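3-oxo-tetronate kinase (Haemophilus influenzae, PDB 1YZY) catalyses the ATP-dependent phosphorylation of 3-oxo-tetronate (3-dehydroerythronate) to 3-oxo-tetronate 4-phosphate. Local coordinates at residues C82-S87 against L127-V132; T112-V117 against V196-N201; R51-N56 against K90-P95; D7-A12 against V45-S50. All coordinates share one frame; numbering follows the deposited sequence.

Contact 1. Residues C82-S87 against L127-V132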
loop_
_atom_site.group_PDB
_atom_site.type_symbol
_atom_site.label_atom_id
_atom_site.label_comp_id
_atom_site.label_asym_id
_atom_site.label_seq_id
_atom_site.Cartn_x
_atom_site.Cartn_y
_atom_site.Cartn_z
ATOM N N CYS A 82 5.099 -9.906 -2.642
ATOM C CA CYS A 82 6.229 -9.337 -1.918
ATOM C C CYS A 82 7.553 -9.441 -2.681
ATOM O O CYS A 82 7.747 -10.361 -3.491
ATOM C CB CYS A 82 6.352 -9.985 -0.537
ATOM S SG CYS A 82 7.376 -9.084 0.664
ATOM N N SER A 83 8.452 -8.491 -2.424
ATOM C CA SER A 83 9.759 -8.472 -3.075
ATOM C C SER A 83 10.684 -9.618 -2.617
ATOM O O SER A 83 11.732 -9.863 -3.226
ATOM C CB SER A 83 10.431 -7.103 -2.899
ATOM O OG SER A 83 10.753 -6.824 -1.544
ATOM N N THR A 84 10.295 -10.314 -1.550
ATOM C CA THR A 84 11.068 -11.452 -1.046
ATOM C C THR A 84 10.400 -12.770 -1.456
ATOM O O THR A 84 10.739 -13.846 -0.956
ATOM C CB THR A 84 11.303 -11.388 0.476
ATOM O OG1 THR A 84 10.189 -10.765 1.120
ATOM C CG2 THR A 84 12.545 -10.584 0.779
ATOM N N PHE A 85 9.456 -12.658 -2.392
ATOM C CA PHE A 85 8.729 -13.792 -2.954
ATOM C C PHE A 85 7.980 -14.643 -1.921
ATOM O O PHE A 85 7.723 -15.821 -2.161
ATOM C CB PHE A 85 9.707 -14.660 -3.775
ATOM C CG PHE A 85 9.085 -15.314 -4.977
ATOM C CD1 PHE A 85 8.670 -14.551 -6.064
ATOM C CD2 PHE A 85 8.925 -16.696 -5.034
ATOM C CE1 PHE A 85 8.108 -15.155 -7.187
ATOM C CE2 PHE A 85 8.356 -17.309 -6.161
ATOM C CZ PHE A 85 7.951 -16.535 -7.231
ATOM N N ASP A 86 7.572 -14.021 -0.814
ATOM C CA ASP A 86 6.851 -14.696 0.283
ATOM C C ASP A 86 5.821 -15.721 -0.175
ATOM O O ASP A 86 4.807 -15.359 -0.777
ATOM C CB ASP A 86 6.175 -13.668 1.193
ATOM C CG ASP A 86 7.161 -12.705 1.805
ATOM O OD1 ASP A 86 7.971 -12.149 1.040
ATOM O OD2 ASP A 86 7.140 -12.507 3.040
ATOM N N SER A 87 6.081 -16.983 0.160
ATOM C CA SER A 87 5.225 -18.107 -0.210
ATOM C C SER A 87 5.807 -19.422 0.328
ATOM O O SER A 87 6.759 -19.418 1.114
ATOM C CB SER A 87 5.120 -18.185 -1.741
ATOM O OG SER A 87 6.409 -18.167 -2.354
ATOM N N LEU A 127 17.475 -14.523 -5.963
ATOM C CA LEU A 127 17.067 -13.278 -5.325
ATOM C C LEU A 127 17.997 -12.928 -4.177
ATOM O O LEU A 127 18.341 -13.780 -3.350
ATOM C CB LEU A 127 15.619 -13.367 -4.821
ATOM C CG LEU A 127 14.988 -12.126 -4.172
ATOM C CD1 LEU A 127 14.818 -11.014 -5.195
ATOM C CD2 LEU A 127 13.631 -12.493 -3.591
ATOM N N PHE A 128 18.444 -11.680 -4.165
ATOM C CA PHE A 128 19.312 -11.184 -3.115
ATOM C C PHE A 128 18.527 -10.146 -2.327
ATOM O O PHE A 128 17.684 -9.440 -2.875
ATOM C CB PHE A 128 20.586 -10.555 -3.707
ATOM C CG PHE A 128 21.560 -11.563 -4.271
ATOM C CD1 PHE A 128 22.656 -11.989 -3.521
ATOM C CD2 PHE A 128 21.376 -12.099 -5.545
ATOM C CE1 PHE A 128 23.550 -12.933 -4.024
ATOM C CE2 PHE A 128 22.265 -13.047 -6.063
ATOM C CZ PHE A 128 23.353 -13.463 -5.298
ATOM N N VAL A 129 18.746 -10.130 -1.021
ATOM C CA VAL A 129 18.091 -9.183 -0.135
ATOM C C VAL A 129 19.222 -8.425 0.581
ATOM O O VAL A 129 19.791 -8.775 1.609
ATOM C CB VAL A 129 17.351 -9.906 1.014
ATOM C CG1 VAL A 129 16.798 -8.893 2.000
ATOM C CG2 VAL A 129 16.219 -10.740 0.448
ATOM N N GLY A 130 19.525 -7.310 -0.068
ATOM C CA GLY A 130 20.608 -6.417 0.264
ATOM C C GLY A 130 21.854 -7.097 -0.288
ATOM O O GLY A 130 21.879 -7.478 -1.458
ATOM N N ASP A 131 22.852 -7.307 0.565
ATOM C CA ASP A 131 24.111 -7.941 0.162
ATOM C C ASP A 131 24.132 -9.476 0.229
ATOM O O ASP A 131 25.145 -10.101 -0.112
ATOM C CB ASP A 131 25.267 -7.418 1.035
ATOM C CG ASP A 131 25.629 -5.958 0.756
ATOM O OD1 ASP A 131 25.239 -5.405 -0.299
ATOM O OD2 ASP A 131 26.335 -5.365 1.600
ATOM N N VAL A 132 23.050 -10.083 0.701
ATOM C CA VAL A 132 23.016 -11.533 0.841
ATOM C C VAL A 132 21.901 -12.226 0.074
ATOM O O VAL A 132 20.918 -11.598 -0.322
ATOM C CB VAL A 132 22.905 -11.946 2.336
ATOM C CG1 VAL A 132 24.103 -11.459 3.114
ATOM C CG2 VAL A 132 21.623 -11.400 2.953
#
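The type I turn from C82 to F85, in the loop between strand 77-80 and helix 93-104, rests on strand 126-129 of a small antiparallel sheet, where S83, T84 and F85 meet L127 and V129. L127 covers the larger share. Its CG stands anti to the backbone N (chi1 -177°), and the isobutyl fork beyond it addresses the backbone of the turn. L127 CD2 lies 3.3 Å from the carbonyl O of S83 and 3.8 Å from T84 CA. The other branch keeps to the same carbonyl, with L127 CD1 3.8 Å from S83 O. F85 adds a looser touch through its CB, 4.5 Å from L127 CD2, while its ring leads away from the strand.

Further along the strand, two methyls meet obliquely: T84 CG2 is 3.7 Å from V129 CG2. The hydroxyl on the other branch of T84 donates to D86 OD1, just past the turn, over 2.6 Å, to the syn lone pair. S87 OG likewise folds back to F85 O, at 2.7 Å. No hydrogen bond crosses between the segments, and the contact is one of shape. Each side is stiffened by its own bonds, F85 N to C82 O in the first turn and V129 N to V132 O in the type II' turn of the hairpin.

The F85 ring packs edge-to-face with Y81 and reaches I93 of helix 93-104 and L152 and L155 of helix 152-159. R120 of strand 120-123 touches both T84 and V129, and I122 of that strand backs L127.

Contact 2. Residues T112-V117 against V196-N201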
loop_
_atom_site.group_PDB
_atom_site.type_symbol
_atom_site.label_atom_id
_atom_site.label_comp_id
_atom_site.label_asym_id
_atom_site.label_seq_id
_atom_site.Cartn_x
_atom_site.Cartn_y
_atom_site.Cartn_z
ATOM N N THR A 112 9.118 -11.101 -11.310
ATOM C CA THR A 112 10.194 -10.237 -10.853
ATOM C C THR A 112 9.917 -9.411 -9.610
ATOM O O THR A 112 9.208 -8.414 -9.660
ATOM C CB THR A 112 10.724 -9.299 -11.980
ATOM O OG1 THR A 112 11.708 -8.405 -11.440
ATOM C CG2 THR A 112 9.595 -8.491 -12.608
ATOM N N PRO A 113 10.383 -9.892 -8.450
ATOM C CA PRO A 113 10.210 -9.190 -7.177
ATOM C C PRO A 113 11.342 -8.205 -6.890
ATOM O O PRO A 113 11.660 -7.897 -5.742
ATOM C CB PRO A 113 10.420 -10.309 -6.154
ATOM C CG PRO A 113 11.311 -11.277 -6.861
ATOM C CD PRO A 113 10.696 -11.311 -8.213
ATOM N N ALA A 114 11.957 -7.705 -7.955
ATOM C CA ALA A 114 13.136 -6.847 -7.964
ATOM C C ALA A 114 12.919 -5.338 -8.032
ATOM O O ALA A 114 12.010 -4.834 -8.686
ATOM C CB ALA A 114 14.234 -7.247 -8.962
ATOM N N LEU A 115 13.834 -4.647 -7.359
ATOM C CA LEU A 115 13.950 -3.196 -7.288
ATOM C C LEU A 115 15.332 -2.923 -6.698
ATOM O O LEU A 115 15.508 -2.653 -5.511
ATOM C CB LEU A 115 12.875 -2.561 -6.410
ATOM C CG LEU A 115 12.904 -1.028 -6.419
ATOM C CD1 LEU A 115 13.006 -0.509 -7.847
ATOM C CD2 LEU A 115 11.650 -0.488 -5.739
ATOM N N PRO A 116 16.384 -3.082 -7.511
ATOM C CA PRO A 116 17.786 -2.945 -7.121
ATOM C C PRO A 116 18.136 -1.750 -6.267
ATOM O O PRO A 116 19.008 -1.849 -5.403
ATOM C CB PRO A 116 18.505 -2.903 -8.470
ATOM C CG PRO A 116 17.653 -3.783 -9.311
ATOM C CD PRO A 116 16.281 -3.268 -8.968
ATOM N N VAL A 117 17.491 -0.615 -6.516
ATOM C CA VAL A 117 17.787 0.585 -5.740
ATOM C C VAL A 117 17.383 0.393 -4.280
ATOM O O VAL A 117 18.024 0.924 -3.369
ATOM C CB VAL A 117 17.116 1.843 -6.354
ATOM C CG1 VAL A 117 15.619 1.880 -6.036
ATOM C CG2 VAL A 117 17.832 3.106 -5.888
ATOM N N VAL A 196 13.281 -12.726 -14.605
ATOM C CA VAL A 196 14.147 -11.815 -15.334
ATOM C C VAL A 196 15.083 -11.134 -14.337
ATOM O O VAL A 196 14.652 -10.620 -13.300
ATOM C CB VAL A 196 13.341 -10.756 -16.127
ATOM C CG1 VAL A 196 14.274 -9.901 -16.980
ATOM C CG2 VAL A 196 12.308 -11.420 -17.023
ATOM N N ASP A 197 16.376 -11.205 -14.630
ATOM C CA ASP A 197 17.401 -10.612 -13.791
ATOM C C ASP A 197 17.317 -9.087 -13.717
ATOM O O ASP A 197 16.715 -8.434 -14.577
ATOM C CB ASP A 197 18.784 -11.004 -14.317
ATOM C CG ASP A 197 19.229 -12.375 -13.852
ATOM O OD1 ASP A 197 18.461 -13.067 -13.154
ATOM O OD2 ASP A 197 20.372 -12.753 -14.178
ATOM N N ALA A 198 17.971 -8.525 -12.706
ATOM C CA ALA A 198 18.020 -7.081 -12.516
ATOM C C ALA A 198 18.895 -6.767 -11.322
ATOM O O ALA A 198 18.476 -6.930 -10.179
ATOM C CB ALA A 198 16.622 -6.508 -12.308
ATOM N N VAL A 199 20.147 -6.414 -11.582
ATOM C CA VAL A 199 21.071 -6.052 -10.509
ATOM C C VAL A 199 21.186 -4.530 -10.457
ATOM O O VAL A 199 21.787 -3.966 -9.539
ATOM C CB VAL A 199 22.469 -6.669 -10.721
ATOM C CG1 VAL A 199 22.429 -8.152 -10.438
ATOM C CG2 VAL A 199 22.957 -6.405 -12.145
ATOM N N ASP A 200 20.551 -3.888 -11.434
ATOM C CA ASP A 200 20.532 -2.447 -11.591
ATOM C C ASP A 200 19.134 -2.050 -12.081
ATOM O O ASP A 200 18.502 -2.788 -12.830
ATOM C CB ASP A 200 21.588 -2.050 -12.621
ATOM C CG ASP A 200 21.617 -0.577 -12.875
ATOM O OD1 ASP A 200 21.042 -0.143 -13.893
ATOM O OD2 ASP A 200 22.208 0.148 -12.050
ATOM N N ASN A 201 18.665 -0.873 -11.671
ATOM C CA ASN A 201 17.332 -0.399 -12.048
ATOM C C ASN A 201 17.020 -0.262 -13.525
ATOM O O ASN A 201 15.851 -0.333 -13.915
ATOM C CB ASN A 201 17.034 0.926 -11.334
ATOM C CG ASN A 201 16.277 0.815 -10.015
ATOM O OD1 ASN A 201 16.731 0.157 -9.087
ATOM N ND2 ASN A 201 15.114 1.452 -9.935
HETATM O O HOH W 1 13.723 -7.916 -13.137
#
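N201 turns its side-chain amide onto P116 and V117, and its OD1 accepts the backbone N of V117 at 2.8 Å. The donor sits nearly in line with the amide C=O (161°), although the N-H itself is bent to 135°. Carbon also borders this oxygen: V117 CB is 3.2 Å from N201 OD1, and P116 CD lies close to it as well. On the other end of the amide, N201 ND2 lies 3.6 Å from L115 CD1. P116 CG rests on the opposing backbone, 3.4 Å from A198 O. A114 CB and A198 CB meet at 4.2 Å.

The two segments continue the neighbouring parallel strands 109-111 and 193-196 and run on side by side in the same direction, T112 lying nearest V196, A114 nearest A198 and P116 nearest D200. Near the strands a water bridges the two chain segments: it donates to V196 O and is bonded to T112 OG1 at 2.7 Å, the hydroxyl being anti to the backbone N (chi1 176°).

Farther out, Y226 OH binds N201 ND2 and so helps fix the amide. D200 OD1 pairs with S202 OG at the start of helix 202-210, and the carboxylate of D197 takes the backbone N atoms of N124, G125 and Y169.

Contact 3. Residues R51-N56 against K90-P95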
loop_
_atom_site.group_PDB
_atom_site.type_symbol
_atom_site.label_atom_id
_atom_site.label_comp_id
_atom_site.label_asym_id
_atom_site.label_seq_id
_atom_site.Cartn_x
_atom_site.Cartn_y
_atom_site.Cartn_z
ATOM N N ARG A 51 -1.834 -13.492 0.961
ATOM C CA ARG A 51 -0.437 -13.915 0.896
ATOM C C ARG A 51 -0.234 -15.345 1.418
ATOM O O ARG A 51 0.578 -16.104 0.868
ATOM C CB ARG A 51 0.465 -12.932 1.660
ATOM C CG ARG A 51 1.961 -13.260 1.555
ATOM C CD ARG A 51 2.792 -12.482 2.610
ATOM N NE ARG A 51 2.962 -11.040 2.417
ATOM C CZ ARG A 51 3.086 -10.438 1.238
ATOM N NH1 ARG A 51 3.070 -11.141 0.105
ATOM N NH2 ARG A 51 3.196 -9.119 1.184
ATOM N N SER A 52 -0.955 -15.706 2.479
ATOM C CA SER A 52 -0.827 -17.039 3.062
ATOM C C SER A 52 -2.123 -17.672 3.588
ATOM O O SER A 52 -2.093 -18.544 4.462
ATOM C CB SER A 52 0.250 -17.034 4.150
ATOM O OG SER A 52 0.038 -16.007 5.105
ATOM N N ASN A 53 -3.256 -17.229 3.056
ATOM C CA ASN A 53 -4.560 -17.764 3.438
ATOM C C ASN A 53 -4.766 -19.056 2.630
ATOM O O ASN A 53 -3.909 -19.428 1.832
ATOM C CB ASN A 53 -5.660 -16.736 3.121
ATOM C CG ASN A 53 -5.774 -16.441 1.639
ATOM O OD1 ASN A 53 -4.800 -16.547 0.899
ATOM N ND2 ASN A 53 -6.971 -16.079 1.197
ATOM N N PRO A 54 -5.857 -19.806 2.892
ATOM C CA PRO A 54 -6.068 -21.041 2.122
ATOM C C PRO A 54 -5.988 -20.771 0.619
ATOM O O PRO A 54 -6.641 -19.864 0.104
ATOM C CB PRO A 54 -7.469 -21.465 2.551
ATOM C CG PRO A 54 -7.497 -21.033 3.990
ATOM C CD PRO A 54 -6.891 -19.653 3.933
ATOM N N VAL A 55 -5.238 -21.610 -0.083
ATOM C CA VAL A 55 -5.035 -21.435 -1.516
ATOM C C VAL A 55 -6.274 -21.285 -2.406
ATOM O O VAL A 55 -6.217 -20.582 -3.418
ATOM C CB VAL A 55 -4.078 -22.518 -2.082
ATOM C CG1 VAL A 55 -4.658 -23.912 -1.873
ATOM C CG2 VAL A 55 -3.762 -22.239 -3.554
ATOM N N ASN A 56 -7.382 -21.945 -2.066
ATOM C CA ASN A 56 -8.578 -21.812 -2.901
ATOM C C ASN A 56 -9.323 -20.509 -2.676
ATOM O O ASN A 56 -10.118 -20.085 -3.515
ATOM C CB ASN A 56 -9.500 -23.020 -2.778
ATOM C CG ASN A 56 -9.248 -24.040 -3.875
ATOM O OD1 ASN A 56 -9.764 -23.915 -4.994
ATOM N ND2 ASN A 56 -8.412 -25.032 -3.579
ATOM N N LYS A 90 2.954 -24.413 -1.445
ATOM C CA LYS A 90 1.540 -24.208 -1.742
ATOM C C LYS A 90 1.352 -22.716 -1.834
ATOM O O LYS A 90 0.229 -22.305 -2.106
ATOM C CB LYS A 90 0.705 -24.605 -0.526
ATOM C CG LYS A 90 0.606 -26.124 -0.357
ATOM C CD LYS A 90 0.397 -26.564 1.090
ATOM C CE LYS A 90 1.697 -26.507 1.883
ATOM N NZ LYS A 90 1.589 -27.212 3.192
ATOM N N GLY A 91 2.414 -21.934 -1.628
ATOM C CA GLY A 91 2.418 -20.479 -1.686
ATOM C C GLY A 91 1.715 -20.060 -2.941
ATOM O O GLY A 91 2.142 -20.339 -4.057
ATOM N N ASN A 92 0.631 -19.360 -2.669
ATOM C CA ASN A 92 -0.371 -18.853 -3.609
ATOM C C ASN A 92 0.137 -18.087 -4.819
ATOM O O ASN A 92 -0.648 -17.757 -5.708
ATOM C CB ASN A 92 -1.353 -17.957 -2.857
ATOM C CG ASN A 92 -1.793 -18.711 -1.601
ATOM O OD1 ASN A 92 -1.813 -19.944 -1.577
ATOM N ND2 ASN A 92 -2.132 -17.971 -0.552
ATOM N N ILE A 93 1.422 -17.738 -4.846
ATOM C CA ILE A 93 1.940 -16.968 -5.987
ATOM C C ILE A 93 1.721 -17.763 -7.279
ATOM O O ILE A 93 1.129 -17.259 -8.236
ATOM C CB ILE A 93 3.439 -16.608 -5.813
ATOM C CG1 ILE A 93 3.598 -15.596 -4.680
ATOM C CG2 ILE A 93 4.022 -16.033 -7.111
ATOM C CD1 ILE A 93 5.040 -15.347 -4.304
ATOM N N GLY A 94 2.157 -19.021 -7.275
ATOM C CA GLY A 94 2.002 -19.886 -8.437
ATOM C C GLY A 94 0.560 -20.207 -8.777
ATOM O O GLY A 94 0.151 -20.094 -9.937
ATOM N N PRO A 95 -0.217 -20.702 -7.804
ATOM C CA PRO A 95 -1.627 -21.030 -8.043
ATOM C C PRO A 95 -2.418 -19.842 -8.609
ATOM O O PRO A 95 -3.209 -20.003 -9.541
ATOM C CB PRO A 95 -2.112 -21.399 -6.651
ATOM C CG PRO A 95 -0.887 -22.077 -6.056
ATOM C CD PRO A 95 0.205 -21.136 -6.457
#
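N92 and N53 supply the polar part of this contact. N92 ND2 donates to the backbone O of N53 in a weak bond, long at 3.3 Å but fairly straight at 157°. The same nitrogen has a second weak bond to S50 O, so one amide reaches two carbonyls of the backbone just ahead of helix 55-71, weakly in each case. N53 OD1 also lies 3.4 Å from N92 ND2, yet its angle is too poor for a bond, and the two amide planes stand 75° apart.

Van der Waals packing centres on V55. Its CB is 3.5 Å from N92 OD1, and the oxygen end of the amide lies against V55. V55 CG2, anti to the backbone N, reaches the P95 ring, 3.6 Å from P95 CB, and the two side chains cross at about a right angle.

Charge pairing points elsewhere: the guanidinium of R51 has its partners, D7 and D8, outside this contact.

P54 occupies the N-cap position of helix 55-71. The contact brings the beginnings of helices 55-71 and 93-104 together near the protein surface. One turn further in, A58 touches N92 and I59 touches P95, while Q159 OE1 accepts from G94 N on the helix 93-104 side.

Contact 4. Residues D7-A12 against V45-S50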
loop_
_atom_site.group_PDB
_atom_site.type_symbol
_atom_site.label_atom_id
_atom_site.label_comp_id
_atom_site.label_asym_id
_atom_site.label_seq_id
_atom_site.Cartn_x
_atom_site.Cartn_y
_atom_site.Cartn_z
ATOM N N ASP A 7 -1.565 -8.900 -3.072
ATOM C CA ASP A 7 -1.766 -9.937 -2.062
ATOM C C ASP A 7 -1.659 -9.506 -0.592
ATOM O O ASP A 7 -1.584 -10.347 0.314
ATOM C CB ASP A 7 -0.853 -11.148 -2.350
ATOM C CG ASP A 7 0.599 -10.932 -1.923
ATOM O OD1 ASP A 7 1.100 -9.784 -1.924
ATOM O OD2 ASP A 7 1.245 -11.940 -1.575
ATOM N N ASP A 8 -1.537 -8.205 -0.364
ATOM C CA ASP A 8 -1.494 -7.669 0.997
ATOM C C ASP A 8 -1.698 -6.154 0.975
ATOM O O ASP A 8 -1.577 -5.520 -0.078
ATOM C CB ASP A 8 -0.217 -8.087 1.753
ATOM C CG ASP A 8 0.965 -7.175 1.488
ATOM O OD1 ASP A 8 1.064 -6.635 0.366
ATOM O OD2 ASP A 8 1.798 -7.015 2.408
ATOM N N PHE A 9 -2.001 -5.585 2.138
ATOM C CA PHE A 9 -2.254 -4.156 2.245
ATOM C C PHE A 9 -1.030 -3.263 2.044
ATOM O O PHE A 9 -1.078 -2.315 1.269
ATOM C CB PHE A 9 -2.933 -3.830 3.581
ATOM C CG PHE A 9 -3.396 -2.415 3.680
ATOM C CD1 PHE A 9 -4.465 -1.970 2.907
ATOM C CD2 PHE A 9 -2.724 -1.506 4.488
ATOM C CE1 PHE A 9 -4.854 -0.643 2.932
ATOM C CE2 PHE A 9 -3.105 -0.175 4.517
ATOM C CZ PHE A 9 -4.172 0.258 3.736
ATOM N N THR A 10 0.038 -3.535 2.790
ATOM C CA THR A 10 1.271 -2.760 2.692
ATOM C C THR A 10 1.788 -2.720 1.239
ATOM O O THR A 10 2.244 -1.675 0.747
ATOM C CB THR A 10 2.360 -3.355 3.599
ATOM O OG1 THR A 10 1.795 -3.712 4.866
ATOM C CG2 THR A 10 3.460 -2.342 3.834
ATOM N N GLY A 11 1.756 -3.878 0.581
ATOM C CA GLY A 11 2.194 -3.967 -0.796
ATOM C C GLY A 11 1.280 -3.193 -1.723
ATOM O O GLY A 11 1.754 -2.569 -2.675
ATOM N N ALA A 12 -0.030 -3.264 -1.487
ATOM C CA ALA A 12 -0.982 -2.535 -2.324
ATOM C C ALA A 12 -0.743 -1.030 -2.209
ATOM O O ALA A 12 -0.761 -0.322 -3.213
ATOM C CB ALA A 12 -2.416 -2.881 -1.949
ATOM N N VAL A 45 -5.794 -0.427 -8.038
ATOM C CA VAL A 45 -5.153 -1.463 -7.248
ATOM C C VAL A 45 -6.151 -2.061 -6.243
ATOM O O VAL A 45 -6.766 -1.328 -5.476
ATOM C CB VAL A 45 -3.976 -0.879 -6.428
ATOM C CG1 VAL A 45 -3.270 -1.981 -5.659
ATOM C CG2 VAL A 45 -2.996 -0.152 -7.327
ATOM N N ILE A 46 -6.333 -3.377 -6.260
ATOM C CA ILE A 46 -7.225 -4.024 -5.296
ATOM C C ILE A 46 -6.387 -4.755 -4.250
ATOM O O ILE A 46 -5.602 -5.639 -4.570
ATOM C CB ILE A 46 -8.232 -5.001 -5.963
ATOM C CG1 ILE A 46 -9.231 -4.216 -6.809
ATOM C CG2 ILE A 46 -8.996 -5.807 -4.893
ATOM C CD1 ILE A 46 -10.273 -5.079 -7.467
ATOM N N SER A 47 -6.516 -4.310 -3.006
ATOM C CA SER A 47 -5.803 -4.864 -1.861
ATOM C C SER A 47 -6.534 -6.069 -1.266
ATOM O O SER A 47 -7.718 -5.981 -0.913
ATOM C CB SER A 47 -5.627 -3.762 -0.803
ATOM O OG SER A 47 -5.735 -4.252 0.522
ATOM N N LEU A 48 -5.832 -7.199 -1.183
ATOM C CA LEU A 48 -6.397 -8.429 -0.628
ATOM C C LEU A 48 -5.596 -8.887 0.590
ATOM O O LEU A 48 -4.689 -8.188 1.053
ATOM C CB LEU A 48 -6.410 -9.543 -1.681
ATOM C CG LEU A 48 -7.171 -9.362 -3.001
ATOM C CD1 LEU A 48 -6.779 -10.469 -3.973
ATOM C CD2 LEU A 48 -8.676 -9.364 -2.775
ATOM N N LYS A 49 -5.993 -10.025 1.150
ATOM C CA LYS A 49 -5.311 -10.623 2.298
ATOM C C LYS A 49 -4.993 -12.053 1.856
ATOM O O LYS A 49 -5.200 -13.014 2.601
ATOM C CB LYS A 49 -6.241 -10.661 3.523
ATOM C CG LYS A 49 -6.707 -9.303 4.067
ATOM C CD LYS A 49 -7.743 -9.498 5.185
ATOM C CE LYS A 49 -8.428 -8.191 5.602
ATOM N NZ LYS A 49 -7.575 -7.307 6.446
ATOM N N SER A 50 -4.433 -12.171 0.657
ATOM C CA SER A 50 -4.132 -13.463 0.061
ATOM C C SER A 50 -2.652 -13.839 -0.027
ATOM O O SER A 50 -2.274 -14.515 -0.986
ATOM C CB SER A 50 -4.689 -13.476 -1.355
ATOM O OG SER A 50 -4.243 -12.335 -2.067
#
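The carbonyl oxygen of L48 is approached by the backbone of D7, D8 and F9 where helix 9-20 begins. Its nearest partner is D8 CA, which makes a CA-H...O contact of 3.2 Å with L48 O. D8 N is also close to that oxygen, but at too poor an angle to bond. Beside this, S50 OG lies against D7, 3.4 Å from D7 CA and 3.6 Å from D7 CB. It gets there with OG placed between the S50 backbone N and carbonyl carbon (chi1 52°).

The helix start itself is well defined. D8 is the N-cap, and its OD1 accepts from G11 N at 2.9 Å, the donor coming from above the carboxylate plane. Backbone bonding begins with A12 N to D8 O. Beyond the cap, S47 OG meets the edge of the F9 ring in its plane, 3.5 Å from F9 CD1. A12, one turn into the helix, packs closely on the strand: A12 CB is 3.5 Å from S47 CB and 3.9 Å from V45 CG1.

The strongest polar partner of both the D7 and D8 carboxylates is R51, just beyond S50, in a salt bridge with each. F9 also touches Q28 and N30 of strand 26-30, and its side chain lies about 9 Å from G355, a probable ATP-binding residue by similarity. The arrangement is that of a parallel alpha/beta fold: strand 3-6 turns into helix 9-20, and the loops following the adjacent parallel strands 3-6 and 43-47 meet at the C-terminal ends of these two strands.

How the contacts relate
Contacts 1 and 4 are buried, contact 2 is partly so, and contact 3 lies at the surface. Contact 4 is nearest the chain centre, and contacts 1 to 3 lie farther out. Contacts 3 and 4 adjoin through R51 and through strand 43-47 leading to helix 55-71. Contact 1 touches all three others, I93 of contact 3 packing on F85 to S87, P113 of contact 2 on S83, F85 and L127, and contact 4 only marginally. Contact 2 meets neither contact 3 nor contact 4. Aliphatic packing marks contact 1, asparagine amides contacts 2 and 3, and close backbone approach contact 4. Water bridging is a feature of contact 2.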